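Local coordinates for protein Kinase A (Toxoplasma gondii, PDB 5J3U) that binds cAMP through two cyclic nucleotide-binding domains and, as a regulatory chain, probably inhibits the protein kinase A catalytic subunit until cAMP arrives, at residues S132-F137 and I182-S187. Residues are numbered along the deposited sequence; the frame is centred on the assembly and turned at random.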
loop_
_atom_site.group_PDB
_atom_site.type_symbol
_atom_site.label_atom_id
_atom_site.label_comp_id
_atom_site.label_asym_id
_atom_site.label_seq_id
_atom_site.Cartn_x
_atom_site.Cartn_y
_atom_site.Cartn_z
ATOM N N SER A 132 -4.264 -7.887 10.457
ATOM C CA SER A 132 -5.117 -8.974 10.872
ATOM C C SER A 132 -6.560 -8.770 10.375
ATOM O O SER A 132 -7.199 -9.694 9.886
ATOM C CB SER A 132 -5.045 -9.143 12.390
ATOM O OG SER A 132 -5.836 -10.243 12.747
ATOM N N MET A 133 -7.039 -7.537 10.445
ATOM C CA MET A 133 -8.390 -7.210 9.985
ATOM C C MET A 133 -8.483 -7.387 8.464
ATOM O O MET A 133 -9.506 -7.899 7.984
ATOM C CB MET A 133 -8.787 -5.798 10.405
ATOM C CG MET A 133 -8.922 -5.661 11.915
ATOM S SD MET A 133 -10.361 -6.523 12.594
ATOM C CE MET A 133 -11.682 -5.429 12.100
ATOM N N TYR A 134 -7.408 -7.043 7.743
ATOM C CA TYR A 134 -7.395 -7.295 6.276
ATOM C C TYR A 134 -7.443 -8.799 6.011
ATOM O O TYR A 134 -8.211 -9.261 5.155
ATOM C CB TYR A 134 -6.181 -6.725 5.570
ATOM C CG TYR A 134 -6.198 -5.248 5.284
ATOM C CD1 TYR A 134 -7.315 -4.613 4.728
ATOM C CD2 TYR A 134 -5.019 -4.491 5.492
ATOM C CE1 TYR A 134 -7.290 -3.249 4.426
ATOM C CE2 TYR A 134 -4.963 -3.134 5.175
ATOM C CZ TYR A 134 -6.082 -2.519 4.647
ATOM O OH TYR A 134 -5.987 -1.182 4.357
ATOM N N ASP A 135 -6.671 -9.572 6.768
ATOM C CA ASP A 135 -6.724 -11.002 6.591
ATOM C C ASP A 135 -8.107 -11.625 6.811
ATOM O O ASP A 135 -8.545 -12.458 6.042
ATOM C CB ASP A 135 -5.719 -11.669 7.464
ATOM C CG ASP A 135 -5.422 -13.076 6.999
ATOM O OD1 ASP A 135 -5.180 -13.295 5.758
ATOM O OD2 ASP A 135 -5.415 -13.925 7.896
ATOM N N SER A 136 -8.774 -11.176 7.877
ATOM C CA SER A 136 -10.125 -11.552 8.192
ATOM C C SER A 136 -11.095 -11.195 7.127
ATOM O O SER A 136 -11.891 -12.055 6.681
ATOM C CB SER A 136 -10.510 -10.944 9.514
ATOM O OG SER A 136 -11.812 -11.319 9.807
ATOM N N PHE A 137 -10.966 -9.974 6.607
ATOM C CA PHE A 137 -11.847 -9.449 5.572
ATOM C C PHE A 137 -11.701 -10.297 4.334
ATOM O O PHE A 137 -12.695 -10.737 3.794
ATOM C CB PHE A 137 -11.506 -8.008 5.316
ATOM C CG PHE A 137 -12.103 -7.428 4.065
ATOM C CD1 PHE A 137 -13.472 -7.324 3.944
ATOM C CD2 PHE A 137 -11.275 -6.955 3.059
ATOM C CE1 PHE A 137 -14.042 -6.761 2.789
ATOM C CE2 PHE A 137 -11.818 -6.381 1.918
ATOM C CZ PHE A 137 -13.200 -6.299 1.791
ATOM N N ILE A 182 -11.769 -3.437 -3.471
ATOM C CA ILE A 182 -12.756 -4.276 -2.836
ATOM C C ILE A 182 -13.463 -3.416 -1.755
ATOM O O ILE A 182 -12.812 -2.708 -0.955
ATOM C CB ILE A 182 -12.144 -5.501 -2.171
ATOM C CG1 ILE A 182 -11.059 -6.160 -3.072
ATOM C CG2 ILE A 182 -13.272 -6.437 -1.821
ATOM C CD1 ILE A 182 -10.257 -7.250 -2.360
ATOM N N VAL A 183 -14.784 -3.428 -1.744
ATOM C CA VAL A 183 -15.508 -2.615 -0.841
ATOM C C VAL A 183 -15.427 -3.321 0.525
ATOM O O VAL A 183 -15.890 -4.454 0.668
ATOM C CB VAL A 183 -17.005 -2.494 -1.224
ATOM C CG1 VAL A 183 -17.749 -1.700 -0.196
ATOM C CG2 VAL A 183 -17.200 -1.840 -2.615
ATOM N N GLU A 184 -14.905 -2.625 1.501
ATOM C CA GLU A 184 -14.869 -3.159 2.893
ATOM C C GLU A 184 -16.203 -2.941 3.617
ATOM O O GLU A 184 -16.689 -3.833 4.320
ATOM C CB GLU A 184 -13.779 -2.454 3.703
ATOM C CG GLU A 184 -12.377 -2.629 3.165
ATOM C CD GLU A 184 -11.295 -1.916 4.007
ATOM O OE1 GLU A 184 -11.308 -2.155 5.265
ATOM O OE2 GLU A 184 -10.441 -1.174 3.414
ATOM N N GLU A 185 -16.748 -1.735 3.490
ATOM C CA GLU A 185 -18.028 -1.333 4.060
ATOM C C GLU A 185 -18.605 -0.209 3.204
ATOM O O GLU A 185 -17.854 0.510 2.533
ATOM C CB GLU A 185 -17.874 -0.800 5.496
ATOM C CG GLU A 185 -17.327 -1.761 6.536
ATOM C CD GLU A 185 -17.511 -1.191 7.962
ATOM O OE1 GLU A 185 -18.614 -1.327 8.526
ATOM O OE2 GLU A 185 -16.555 -0.623 8.487
ATOM N N GLY A 186 -19.921 0.003 3.302
ATOM C CA GLY A 186 -20.611 0.995 2.499
ATOM C C GLY A 186 -21.016 0.499 1.141
ATOM O O GLY A 186 -21.192 -0.674 0.923
ATOM N N SER A 187 -21.161 1.419 0.196
ATOM C CA SER A 187 -21.822 1.113 -1.033
ATOM C C SER A 187 -21.310 2.011 -2.151
ATOM O O SER A 187 -20.824 3.109 -1.901
ATOM C CB SER A 187 -23.342 1.324 -0.847
ATOM O OG SER A 187 -24.093 0.909 -1.972
#
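F137 meets I182, V183 and E184 with the far end of its ring, and it supplies most of the helix side of the buried surface. Its CG stands anti to the backbone N (chi1 166°), and the ring reaches from the helix to the corner of the chain at 184-186. E184 lies across one face: its CG sits 4.2 Å from the centroid of the F137 ring, displaced toward the rim, in a CH-pi contact, and the two side chains cross at about a right angle. At the ring edge, close to its plane, the carbonyl O of V183 comes to 3.4 Å from F137 CZ. The methyl CG2 of I182 approaches the same CZ obliquely, at 3.6 Å, while the CB of V183 points away from the helix, leaving its carbonyl O to make the contact. In the fold, this is where the long helix 116-138, which runs from the first cyclic nucleotide-binding domain toward the second, packs against the beta-roll (jelly-roll barrel) of the second one. Just past V183 a classic beta bulge, E184 and E185 both facing K234, marks the corner where the chain passes to the other sheet. Past its CG the E184 chain is extended, carrying the carboxylate over to Y134. There OE2 lies in the plane of the Y134 ring, at its edge, 3.9 Å from CE1, with ring and carboxylate planes 61° apart. The polar ends converge on T161, whose OG1 hydrogen-bonds to both Y134 OH and E184 OE2; E184 OE1 makes a salt bridge with R130, one helical turn before Y134. R130 also forms a cation-pi contact with the Y134 ring, which leaves the guanidinium shared between tyrosine and glutamate.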